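Local coordinates for decapping and exoribonuclease protein 1 (PDB 4GPS) that removes NAD caps and N7-methylguanosine caps from RNA 5' ends and degrades RNA as a 5'-3' exoribonuclease, using a divalent metal cation, at residues T176-L181 against H379-L384; T203-P206 against I210-S213; D271-L276 against V383-L388. One frame throughout, in Å; residues are numbered along the deposited sequence.

Contact 1: T176-L181 against H379-L384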
ATOM      1  N   THR A 176      -2.002 -16.925 -12.803  1.00 40.82           N
ATOM      2  CA  THR A 176      -1.868 -15.620 -13.468  1.00 38.59           C
ATOM      3  C   THR A 176      -1.253 -14.718 -12.376  1.00 39.38           C
ATOM      4  O   THR A 176      -1.715 -14.713 -11.228  1.00 40.47           O
ATOM      5  CB  THR A 176      -3.241 -15.029 -13.866  1.00 44.00           C
ATOM      6  OG1 THR A 176      -3.854 -15.851 -14.870  1.00 50.11           O
ATOM      7  CG2 THR A 176      -3.082 -13.612 -14.418  1.00 46.03           C
ATOM      8  N   THR A 177      -0.189 -13.995 -12.695  1.00 37.98           N
ATOM      9  CA  THR A 177       0.414 -13.111 -11.704  1.00 38.25           C
ATOM     10  C   THR A 177       0.112 -11.670 -12.088  1.00 38.98           C
ATOM     11  O   THR A 177       0.291 -11.322 -13.246  1.00 41.93           O
ATOM     12  CB  THR A 177       1.965 -13.267 -11.656  1.00 39.65           C
ATOM     13  OG1 THR A 177       2.311 -14.619 -11.338  1.00 42.80           O
ATOM     14  CG2 THR A 177       2.550 -12.360 -10.578  1.00 35.62           C
ATOM     15  N   PHE A 178      -0.406 -10.851 -11.168  1.00 39.05           N
ATOM     16  CA  PHE A 178      -0.593  -9.419 -11.487  1.00 38.20           C
ATOM     17  C   PHE A 178       0.687  -8.782 -10.968  1.00 36.80           C
ATOM     18  O   PHE A 178       1.117  -9.084  -9.839  1.00 36.68           O
ATOM     19  CB  PHE A 178      -1.779  -8.775 -10.762  1.00 35.86           C
ATOM     20  CG  PHE A 178      -3.120  -9.185 -11.296  1.00 42.24           C
ATOM     21  CD1 PHE A 178      -3.670 -10.429 -10.961  1.00 43.08           C
ATOM     22  CD2 PHE A 178      -3.851  -8.322 -12.099  1.00 38.03           C
ATOM     23  CE1 PHE A 178      -4.925 -10.808 -11.409  1.00 39.07           C
ATOM     24  CE2 PHE A 178      -5.108  -8.692 -12.552  1.00 44.72           C
ATOM     25  CZ  PHE A 178      -5.653  -9.940 -12.206  1.00 43.76           C
ATOM     26  N   VAL A 179       1.295  -7.932 -11.796  1.00 37.12           N
ATOM     27  CA  VAL A 179       2.554  -7.233 -11.495  1.00 37.38           C
ATOM     28  C   VAL A 179       2.236  -5.752 -11.284  1.00 39.55           C
ATOM     29  O   VAL A 179       1.705  -5.107 -12.168  1.00 42.72           O
ATOM     30  CB  VAL A 179       3.517  -7.403 -12.686  1.00 41.21           C
ATOM     31  CG1 VAL A 179       4.887  -6.784 -12.391  1.00 35.99           C
ATOM     32  CG2 VAL A 179       3.640  -8.899 -13.001  1.00 39.90           C
ATOM     33  N   SER A 180       2.586  -5.183 -10.139  1.00 40.63           N
ATOM     34  CA  SER A 180       2.183  -3.805  -9.923  1.00 40.51           C
ATOM     35  C   SER A 180       2.873  -3.061  -8.777  1.00 42.80           C
ATOM     36  O   SER A 180       3.456  -3.688  -7.897  1.00 38.16           O
ATOM     37  CB  SER A 180       0.658  -3.833  -9.678  1.00 39.60           C
ATOM     38  OG  SER A 180       0.147  -2.586  -9.271  1.00 39.72           O
ATOM     39  N   LEU A 181       2.826  -1.723  -8.793  1.00 42.04           N
ATOM     40  CA  LEU A 181       3.342  -0.965  -7.658  1.00 40.06           C
ATOM     41  C   LEU A 181       2.253  -1.163  -6.583  1.00 42.61           C
ATOM     42  O   LEU A 181       1.063  -1.307  -6.914  1.00 41.40           O
ATOM     43  CB  LEU A 181       3.445   0.509  -7.987  1.00 39.39           C
ATOM     44  CG  LEU A 181       4.351   0.768  -9.179  1.00 42.11           C
ATOM     45  CD1 LEU A 181       4.160   2.218  -9.656  1.00 37.03           C
ATOM     46  CD2 LEU A 181       5.803   0.438  -8.784  1.00 36.12           C
ATOM     47  N   HIS A 379     -12.649 -10.919  -4.544  1.00 42.59           N
ATOM     48  CA  HIS A 379     -13.620 -10.815  -5.636  1.00 44.81           C
ATOM     49  C   HIS A 379     -13.163 -10.151  -6.933  1.00 42.98           C
ATOM     50  O   HIS A 379     -13.095 -10.845  -7.951  1.00 46.57           O
ATOM     51  CB  HIS A 379     -14.916 -10.120  -5.176  1.00 45.18           C
ATOM     52  CG  HIS A 379     -15.987 -10.090  -6.229  1.00 45.35           C
ATOM     53  ND1 HIS A 379     -16.783 -11.177  -6.516  1.00 50.23           N
ATOM     54  CD2 HIS A 379     -16.369  -9.114  -7.088  1.00 43.58           C
ATOM     55  CE1 HIS A 379     -17.610 -10.874  -7.504  1.00 44.23           C
ATOM     56  NE2 HIS A 379     -17.380  -9.628  -7.868  1.00 43.70           N
ATOM     57  N   ILE A 380     -12.861  -8.843  -6.928  1.00 43.02           N
ATOM     58  CA  ILE A 380     -12.477  -8.172  -8.188  1.00 43.51           C
ATOM     59  C   ILE A 380     -11.239  -8.716  -8.788  1.00 42.80           C
ATOM     60  O   ILE A 380     -11.101  -8.650 -10.000  1.00 44.75           O
ATOM     61  CB  ILE A 380     -12.203  -6.619  -8.134  1.00 45.61           C
ATOM     62  CG1 ILE A 380     -12.017  -6.182  -6.710  1.00 46.51           C
ATOM     63  CG2 ILE A 380     -13.219  -5.840  -8.985  1.00 41.37           C
ATOM     64  CD1 ILE A 380     -10.627  -6.380  -6.309  1.00 47.72           C
ATOM     65  N   PHE A 381     -10.303  -9.223  -7.987  1.00 38.67           N
ATOM     66  CA  PHE A 381      -9.142  -9.752  -8.672  1.00 40.96           C
ATOM     67  C   PHE A 381      -9.475 -10.975  -9.516  1.00 37.95           C
ATOM     68  O   PHE A 381      -8.932 -11.132 -10.597  1.00 37.32           O
ATOM     69  CB  PHE A 381      -7.974  -9.978  -7.714  1.00 40.75           C
ATOM     70  CG  PHE A 381      -7.116  -8.764  -7.560  1.00 34.93           C
ATOM     71  CD1 PHE A 381      -6.141  -8.472  -8.497  1.00 38.35           C
ATOM     72  CD2 PHE A 381      -7.317  -7.878  -6.499  1.00 33.34           C
ATOM     73  CE1 PHE A 381      -5.366  -7.312  -8.379  1.00 34.83           C
ATOM     74  CE2 PHE A 381      -6.566  -6.736  -6.376  1.00 32.95           C
ATOM     75  CZ  PHE A 381      -5.582  -6.442  -7.315  1.00 31.43           C
ATOM     76  N   GLN A 382     -10.414 -11.795  -9.058  1.00 39.40           N
ATOM     77  CA  GLN A 382     -10.816 -12.970  -9.812  1.00 43.60           C
ATOM     78  C   GLN A 382     -11.619 -12.471 -11.009  1.00 46.25           C
ATOM     79  O   GLN A 382     -11.449 -12.936 -12.135  1.00 49.90           O
ATOM     80  CB  GLN A 382     -11.670 -13.900  -8.940  1.00 45.51           C
ATOM     81  CG  GLN A 382     -12.051 -15.231  -9.599  1.00 42.96           C
ATOM     82  CD  GLN A 382     -10.833 -16.059 -10.003  1.00 45.20           C
ATOM     83  OE1 GLN A 382      -9.777 -15.953  -9.392  1.00 41.02           O
ATOM     84  NE2 GLN A 382     -10.986 -16.889 -11.035  1.00 41.84           N
ATOM     85  N   VAL A 383     -12.487 -11.497 -10.779  1.00 47.18           N
ATOM     86  CA  VAL A 383     -13.267 -10.952 -11.877  1.00 45.55           C
ATOM     87  C   VAL A 383     -12.316 -10.329 -12.933  1.00 48.02           C
ATOM     88  O   VAL A 383     -12.428 -10.625 -14.135  1.00 51.85           O
ATOM     89  CB  VAL A 383     -14.299  -9.929 -11.327  1.00 46.89           C
ATOM     90  CG1 VAL A 383     -14.948  -9.157 -12.459  1.00 43.60           C
ATOM     91  CG2 VAL A 383     -15.359 -10.669 -10.493  1.00 36.52           C
ATOM     92  N   LEU A 384     -11.365  -9.506 -12.486  1.00 41.60           N
ATOM     93  CA  LEU A 384     -10.400  -8.872 -13.393  1.00 43.05           C
ATOM     94  C   LEU A 384      -9.546  -9.881 -14.182  1.00 43.57           C
ATOM     95  O   LEU A 384      -9.301  -9.700 -15.379  1.00 43.86           O
ATOM     96  CB  LEU A 384      -9.460  -7.937 -12.626  1.00 37.94           C
ATOM     97  CG  LEU A 384     -10.064  -6.639 -12.111  1.00 42.17           C
ATOM     98  CD1 LEU A 384      -9.153  -6.003 -11.093  1.00 42.14           C
ATOM     99  CD2 LEU A 384     -10.312  -5.696 -13.279  1.00 41.75           C
TER
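Phe178 on strand 176-181 and Phe381 on helix 370-393 meet as a T-shaped aromatic pair. The helix residue supplies the edge and the strand residue the face: CD1 of Phe381 sits over the middle of the Phe178 ring, 3.8 Å above its plane, while CE1 of Phe381 stands 4.1 Å from both CG and CD2 of Phe178. The ring centroids are 5.1 Å apart and the planes lie at 88°, so the pair is almost perfectly perpendicular, an arrangement in which the slightly positive ring hydrogens of one phenylalanine face the electron-rich surface of the other. On the strand, CB of Phe178 already faces the helix, and a chi1 of -73° sets the ring beside the backbone N, with CG anti to the carbonyl carbon.

This is the packing of helix 370-393 against the mixed sheet of the PD-(D/E)XK nuclease fold of the DXO family. The Phe381 ring is further enclosed by Ile185 and Ile188 of helix 182-190, and Phe377, one turn earlier, also meets it.

The remaining contacts are van der Waals in kind and gather at the far end of the Phe178 ring. CZ of Phe178 approaches the backbone O of Phe381 to 3.8 Å, and the same CZ lies 4.3 Å from CB of Leu384, one helical turn along, which comes at the ring obliquely.

Contact 2: T203-P206 against I210-S213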
ATOM      1  N   THR A 203      -2.297  -4.371 -18.583  1.00 44.94           N
ATOM      2  CA  THR A 203      -1.790  -4.990 -19.787  1.00 44.23           C
ATOM      3  C   THR A 203      -1.612  -6.496 -19.672  1.00 44.87           C
ATOM      4  O   THR A 203      -0.890  -6.971 -18.799  1.00 47.44           O
ATOM      5  CB  THR A 203      -0.408  -4.371 -20.198  1.00 44.69           C
ATOM      6  OG1 THR A 203      -0.559  -2.965 -20.456  1.00 48.09           O
ATOM      7  CG2 THR A 203       0.134  -5.065 -21.453  1.00 39.49           C
ATOM      8  N   VAL A 204      -2.267  -7.249 -20.555  1.00 43.38           N
ATOM      9  CA  VAL A 204      -2.104  -8.698 -20.561  1.00 44.66           C
ATOM     10  C   VAL A 204      -0.875  -8.946 -21.415  1.00 47.95           C
ATOM     11  O   VAL A 204      -0.927  -8.813 -22.646  1.00 47.64           O
ATOM     12  CB  VAL A 204      -3.296  -9.429 -21.218  1.00 43.71           C
ATOM     13  CG1 VAL A 204      -2.977 -10.916 -21.363  1.00 37.63           C
ATOM     14  CG2 VAL A 204      -4.552  -9.239 -20.385  1.00 39.00           C
ATOM     15  N   GLN A 205       0.231  -9.302 -20.765  1.00 46.74           N
ATOM     16  CA  GLN A 205       1.474  -9.541 -21.495  1.00 48.79           C
ATOM     17  C   GLN A 205       1.410 -10.854 -22.287  1.00 53.01           C
ATOM     18  O   GLN A 205       0.549 -11.698 -22.056  1.00 51.72           O
ATOM     19  CB  GLN A 205       2.664  -9.574 -20.522  1.00 42.18           C
ATOM     20  CG  GLN A 205       2.640  -8.451 -19.493  1.00 47.27           C
ATOM     21  CD  GLN A 205       3.801  -8.517 -18.508  1.00 49.91           C
ATOM     22  OE1 GLN A 205       4.226  -9.614 -18.089  1.00 47.46           O
ATOM     23  NE2 GLN A 205       4.319  -7.339 -18.120  1.00 50.58           N
ATOM     24  N   PRO A 206       2.329 -11.035 -23.240  1.00 56.82           N
ATOM     25  CA  PRO A 206       2.304 -12.281 -24.015  1.00 53.13           C
ATOM     26  C   PRO A 206       2.491 -13.532 -23.172  1.00 54.10           C
ATOM     27  O   PRO A 206       2.064 -14.615 -23.586  1.00 53.96           O
ATOM     28  CB  PRO A 206       3.403 -12.083 -25.060  1.00 54.00           C
ATOM     29  CG  PRO A 206       4.228 -10.928 -24.535  1.00 57.56           C
ATOM     30  CD  PRO A 206       3.223 -10.036 -23.849  1.00 55.17           C
ATOM     31  N   ILE A 210      -0.296 -10.234 -15.897  1.00 42.64           N
ATOM     32  CA  ILE A 210      -0.856  -8.900 -16.089  1.00 40.11           C
ATOM     33  C   ILE A 210      -0.106  -7.770 -15.380  1.00 41.68           C
ATOM     34  O   ILE A 210       0.139  -7.812 -14.171  1.00 42.80           O
ATOM     35  CB  ILE A 210      -2.332  -8.889 -15.628  1.00 42.42           C
ATOM     36  CG1 ILE A 210      -3.132  -9.915 -16.438  1.00 43.07           C
ATOM     37  CG2 ILE A 210      -2.930  -7.501 -15.801  1.00 41.44           C
ATOM     38  CD1 ILE A 210      -4.481 -10.269 -15.872  1.00 41.75           C
ATOM     39  N   LEU A 211       0.232  -6.739 -16.146  1.00 41.30           N
ATOM     40  CA  LEU A 211       0.935  -5.592 -15.606  1.00 42.34           C
ATOM     41  C   LEU A 211      -0.046  -4.469 -15.365  1.00 41.94           C
ATOM     42  O   LEU A 211      -0.759  -4.074 -16.273  1.00 43.59           O
ATOM     43  CB  LEU A 211       1.996  -5.115 -16.599  1.00 43.40           C
ATOM     44  CG  LEU A 211       2.759  -3.852 -16.201  1.00 45.62           C
ATOM     45  CD1 LEU A 211       3.495  -4.081 -14.900  1.00 42.21           C
ATOM     46  CD2 LEU A 211       3.751  -3.495 -17.304  1.00 49.52           C
ATOM     47  N   ILE A 212      -0.089  -3.956 -14.142  1.00 44.96           N
ATOM     48  CA  ILE A 212      -0.977  -2.840 -13.805  1.00 44.22           C
ATOM     49  C   ILE A 212      -0.165  -1.546 -13.845  1.00 47.27           C
ATOM     50  O   ILE A 212       0.992  -1.532 -13.410  1.00 45.87           O
ATOM     51  CB  ILE A 212      -1.551  -2.985 -12.375  1.00 40.00           C
ATOM     52  CG1 ILE A 212      -2.320  -4.296 -12.252  1.00 40.58           C
ATOM     53  CG2 ILE A 212      -2.455  -1.798 -12.049  1.00 38.03           C
ATOM     54  CD1 ILE A 212      -3.021  -4.483 -10.931  1.00 41.99           C
ATOM     55  N   SER A 213      -0.764  -0.477 -14.369  1.00 48.70           N
ATOM     56  CA  SER A 213      -0.122   0.847 -14.428  1.00 53.68           C
ATOM     57  C   SER A 213      -1.194   1.950 -14.555  1.00 55.53           C
ATOM     58  O   SER A 213      -2.375   1.654 -14.506  1.00 57.01           O
ATOM     59  CB  SER A 213       0.874   0.924 -15.591  1.00 53.84           C
ATOM     60  OG  SER A 213       0.239   0.697 -16.840  1.00 55.93           O
TER
HETATM   61  O   HOH W   1      -0.639  -1.693 -17.965  1.00 45.38           O
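Thr203 and Leu211 face each other as an antiparallel hydrogen-bonded pair, with two backbone bonds between them. The N-H of Thr203 gives to Leu211 O at 2.8 Å, and Leu211 N returns a bond of 2.9 Å to Thr203 O. That carbonyl oxygen is approached a second time, by CA of Ile210 in a CA-H...O contact.

From its CB, the Thr203 side chain starts 4.0 Å from Leu211 O. OG1 is set anti to the carbonyl carbon, beside the backbone N (chi1 -61°), and from there reaches a water 2.8 Å away. The same water donates to Leu211 O and is hydrogen-bonded to Ser213 OG, so it joins both strands and leaves Leu211 O with two donors, one from the backbone and one from solvent. OG1 also bonds to Thr399 OG1, extending the polar link to strand 399-404.

Val204 and Ile210 form the adjoining non-hydrogen-bonded pair, their side chains on the face that bears helix 370-393. There CG2 of Val204 is 4.2 Å from CG1 of Ile210, and Val204 itself packs on Leu388, Leu389 and Ser392. On the other face, the Gln205 side chain passes obliquely by CB of Leu211.

Together the two segments make a beta hairpin whose strands pair outward with strands 176-181 and 399-404, within the PD-(D/E)XK nuclease fold of the DXO family.

Contact 3: D271-L276 against V383-L388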
ATOM      1  N   ASP A 271      -5.903 -19.665  -5.852  1.00 48.13           N
ATOM      2  CA  ASP A 271      -5.380 -20.895  -6.366  1.00 48.81           C
ATOM      3  C   ASP A 271      -5.082 -20.607  -7.835  1.00 45.71           C
ATOM      4  O   ASP A 271      -4.461 -21.411  -8.512  1.00 46.04           O
ATOM      5  CB  ASP A 271      -6.420 -21.996  -6.224  1.00 51.18           C
ATOM      6  CG  ASP A 271      -6.284 -22.747  -4.913  1.00 59.02           C
ATOM      7  OD1 ASP A 271      -7.229 -23.488  -4.556  1.00 67.15           O
ATOM      8  OD2 ASP A 271      -5.225 -22.609  -4.246  1.00 56.15           O
ATOM      9  N   GLU A 272      -5.517 -19.444  -8.324  1.00 43.89           N
ATOM     10  CA  GLU A 272      -5.280 -19.093  -9.725  1.00 43.61           C
ATOM     11  C   GLU A 272      -4.487 -17.788  -9.896  1.00 44.75           C
ATOM     12  O   GLU A 272      -3.975 -17.494 -10.984  1.00 46.32           O
ATOM     13  CB  GLU A 272      -6.619 -18.937 -10.453  1.00 43.53           C
ATOM     14  CG  GLU A 272      -7.471 -20.192 -10.554  1.00 47.62           C
ATOM     15  CD  GLU A 272      -8.890 -19.890 -11.017  1.00 56.51           C
ATOM     16  OE1 GLU A 272      -9.080 -18.996 -11.871  1.00 57.72           O
ATOM     17  OE2 GLU A 272      -9.830 -20.556 -10.529  1.00 66.28           O
ATOM     18  N   ILE A 273      -4.348 -17.041  -8.803  1.00 42.29           N
ATOM     19  CA  ILE A 273      -3.727 -15.729  -8.847  1.00 39.19           C
ATOM     20  C   ILE A 273      -2.599 -15.422  -7.840  1.00 38.90           C
ATOM     21  O   ILE A 273      -2.761 -15.670  -6.659  1.00 39.91           O
ATOM     22  CB  ILE A 273      -4.855 -14.669  -8.631  1.00 39.49           C
ATOM     23  CG1 ILE A 273      -5.869 -14.754  -9.764  1.00 29.57           C
ATOM     24  CG2 ILE A 273      -4.267 -13.263  -8.469  1.00 37.51           C
ATOM     25  CD1 ILE A 273      -7.171 -13.972  -9.442  1.00 30.79           C
ATOM     26  N   ASP A 274      -1.474 -14.876  -8.320  1.00 35.70           N
ATOM     27  CA  ASP A 274      -0.365 -14.453  -7.456  1.00 38.26           C
ATOM     28  C   ASP A 274      -0.196 -12.964  -7.719  1.00 42.36           C
ATOM     29  O   ASP A 274      -0.659 -12.466  -8.738  1.00 45.35           O
ATOM     30  CB  ASP A 274       0.991 -15.119  -7.801  1.00 37.25           C
ATOM     31  CG  ASP A 274       1.106 -16.535  -7.296  1.00 43.08           C
ATOM     32  OD1 ASP A 274       0.373 -16.892  -6.360  1.00 44.72           O
ATOM     33  OD2 ASP A 274       1.941 -17.291  -7.845  1.00 46.19           O
ATOM     34  N   LEU A 275       0.498 -12.276  -6.813  1.00 39.81           N
ATOM     35  CA  LEU A 275       0.785 -10.864  -6.958  1.00 39.64           C
ATOM     36  C   LEU A 275       2.292 -10.624  -6.802  1.00 42.84           C
ATOM     37  O   LEU A 275       2.915 -11.180  -5.896  1.00 46.08           O
ATOM     38  CB  LEU A 275       0.071 -10.051  -5.880  1.00 36.68           C
ATOM     39  CG  LEU A 275      -1.432  -9.839  -5.877  1.00 41.45           C
ATOM     40  CD1 LEU A 275      -1.699  -8.546  -5.076  1.00 40.67           C
ATOM     41  CD2 LEU A 275      -1.980  -9.734  -7.295  1.00 38.96           C
ATOM     42  N   LEU A 276       2.886  -9.819  -7.682  1.00 39.47           N
ATOM     43  CA  LEU A 276       4.310  -9.480  -7.569  1.00 35.54           C
ATOM     44  C   LEU A 276       4.201  -7.957  -7.438  1.00 39.06           C
ATOM     45  O   LEU A 276       3.862  -7.271  -8.387  1.00 40.73           O
ATOM     46  CB  LEU A 276       5.078  -9.861  -8.829  1.00 32.53           C
ATOM     47  CG  LEU A 276       6.544  -9.466  -8.773  1.00 33.30           C
ATOM     48  CD1 LEU A 276       7.298 -10.326  -7.782  1.00 32.44           C
ATOM     49  CD2 LEU A 276       7.143  -9.653 -10.143  1.00 34.63           C
ATOM     50  N   VAL A 383     -12.487 -11.497 -10.779  1.00 47.18           N
ATOM     51  CA  VAL A 383     -13.267 -10.952 -11.877  1.00 45.55           C
ATOM     52  C   VAL A 383     -12.316 -10.329 -12.933  1.00 48.02           C
ATOM     53  O   VAL A 383     -12.428 -10.625 -14.135  1.00 51.85           O
ATOM     54  CB  VAL A 383     -14.299  -9.929 -11.327  1.00 46.89           C
ATOM     55  CG1 VAL A 383     -14.948  -9.157 -12.459  1.00 43.60           C
ATOM     56  CG2 VAL A 383     -15.359 -10.669 -10.493  1.00 36.52           C
ATOM     57  N   LEU A 384     -11.365  -9.506 -12.486  1.00 41.60           N
ATOM     58  CA  LEU A 384     -10.400  -8.872 -13.393  1.00 43.05           C
ATOM     59  C   LEU A 384      -9.546  -9.881 -14.182  1.00 43.57           C
ATOM     60  O   LEU A 384      -9.301  -9.700 -15.379  1.00 43.86           O
ATOM     61  CB  LEU A 384      -9.460  -7.937 -12.626  1.00 37.94           C
ATOM     62  CG  LEU A 384     -10.064  -6.639 -12.111  1.00 42.17           C
ATOM     63  CD1 LEU A 384      -9.153  -6.003 -11.093  1.00 42.14           C
ATOM     64  CD2 LEU A 384     -10.312  -5.696 -13.279  1.00 41.75           C
ATOM     65  N   LYS A 385      -9.101 -10.943 -13.516  1.00 43.16           N
ATOM     66  CA  LYS A 385      -8.273 -11.936 -14.183  1.00 44.02           C
ATOM     67  C   LYS A 385      -9.023 -12.673 -15.282  1.00 45.84           C
ATOM     68  O   LYS A 385      -8.565 -12.734 -16.422  1.00 46.46           O
ATOM     69  CB  LYS A 385      -7.730 -12.932 -13.174  1.00 41.63           C
ATOM     70  CG  LYS A 385      -6.671 -13.820 -13.775  1.00 44.22           C
ATOM     71  CD  LYS A 385      -7.228 -15.132 -14.235  1.00 47.39           C
ATOM     72  CE  LYS A 385      -7.453 -16.051 -13.061  1.00 46.41           C
ATOM     73  NZ  LYS A 385      -7.731 -17.426 -13.552  1.00 51.09           N
ATOM     74  N   GLN A 386     -10.179 -13.231 -14.935  1.00 47.32           N
ATOM     75  CA  GLN A 386     -11.005 -13.966 -15.890  1.00 51.83           C
ATOM     76  C   GLN A 386     -11.385 -13.112 -17.100  1.00 53.61           C
ATOM     77  O   GLN A 386     -11.276 -13.554 -18.249  1.00 52.40           O
ATOM     78  CB  GLN A 386     -12.284 -14.492 -15.204  1.00 55.47           C
ATOM     79  CG  GLN A 386     -12.055 -15.752 -14.352  1.00 63.71           C
ATOM     80  CD  GLN A 386     -11.417 -16.893 -15.154  1.00 70.62           C
ATOM     81  OE1 GLN A 386     -12.096 -17.578 -15.927  1.00 75.59           O
ATOM     82  NE2 GLN A 386     -10.098 -17.083 -14.991  1.00 70.28           N
ATOM     83  N   ASN A 387     -11.806 -11.879 -16.833  1.00 49.98           N
ATOM     84  CA  ASN A 387     -12.218 -11.001 -17.894  1.00 49.02           C
ATOM     85  C   ASN A 387     -11.093 -10.382 -18.729  1.00 49.93           C
ATOM     86  O   ASN A 387     -11.242 -10.227 -19.956  1.00 46.89           O
ATOM     87  CB  ASN A 387     -13.166  -9.940 -17.327  1.00 52.21           C
ATOM     88  CG  ASN A 387     -14.560 -10.502 -17.072  1.00 52.33           C
ATOM     89  OD1 ASN A 387     -15.253 -10.896 -18.003  1.00 54.84           O
ATOM     90  ND2 ASN A 387     -14.967 -10.547 -15.817  1.00 54.19           N
ATOM     91  N   LEU A 388      -9.963 -10.034 -18.120  1.00 46.99           N
ATOM     92  CA  LEU A 388      -8.915  -9.477 -18.971  1.00 49.82           C
ATOM     93  C   LEU A 388      -8.378 -10.591 -19.858  1.00 51.75           C
ATOM     94  O   LEU A 388      -8.018 -10.339 -21.009  1.00 53.75           O
ATOM     95  CB  LEU A 388      -7.781  -8.835 -18.162  1.00 45.38           C
ATOM     96  CG  LEU A 388      -8.232  -7.532 -17.510  1.00 47.81           C
ATOM     97  CD1 LEU A 388      -7.298  -7.134 -16.423  1.00 49.62           C
ATOM     98  CD2 LEU A 388      -8.310  -6.464 -18.554  1.00 46.75           C
TER
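Helix 370-393 lies across one face of the nuclease sheet, and near the start of strand 273-285 the packing ends in a salt bridge between Glu272 and Lys385. NZ of Lys385 donates to OE1 of Glu272 at 2.7 Å, using the anti lone pair of that oxygen, the one turned away from the other carboxylate oxygen. The glutamate lies roughly perpendicular to the lysine stem, and NZ of Lys385 also lies 3.6 Å from CB of Glu272.

The lysine reaches this position by a bent path. Its CG leaves anti to the backbone N (chi1 -169°), and the chain then turns at chi2 and chi3, which lays its methylenes along Ile273 before the ammonium group arrives at the acid. The isoleucine and lysine chains run antiparallel alongside each other: CD1 of Ile273 is 3.9 Å from CB of Lys385, and CG1 of Ile273 is 3.9 Å from CE of Lys385. An alkyl chain is thus packed against a buried isoleucine while its charge is carried to the more exposed Glu272.

Glu272 OE1 takes a second bond from Gln382 NE2, so two side chains of the helix hold one oxygen, and the positive neighbour probably favours the ionised carboxylate. A methionine at Lys385 would remove the ammonium group, and the Glu272 carboxylate, its charge left without this mate, would probably be freer to turn.

Salt bridge and isoleucine packing together join helix 370-393 to the start of strand 273-285 in the PD-(D/E)XK nuclease fold.

Overall arrangement
Read from the N terminus, strand 176-181 comes first, and contact 1 closes the longest loop, returning to it from helix 370-393 almost two hundred residues later. Contact 2 is nested within that loop, a local closure where the chain turns back after three residues. Contact 3 opens within the loop of contact 1 after contact 2 has closed and ends on the same stretch of helix, reaching a few residues further; the two share Val383 and Leu384. Strand 176-181 is the link in the sheet: it runs parallel to strand 210-213 on one flank and to strand 273-285 on the other. Leu388 carries the helix onward to Val204 and Ile210 of the hairpin.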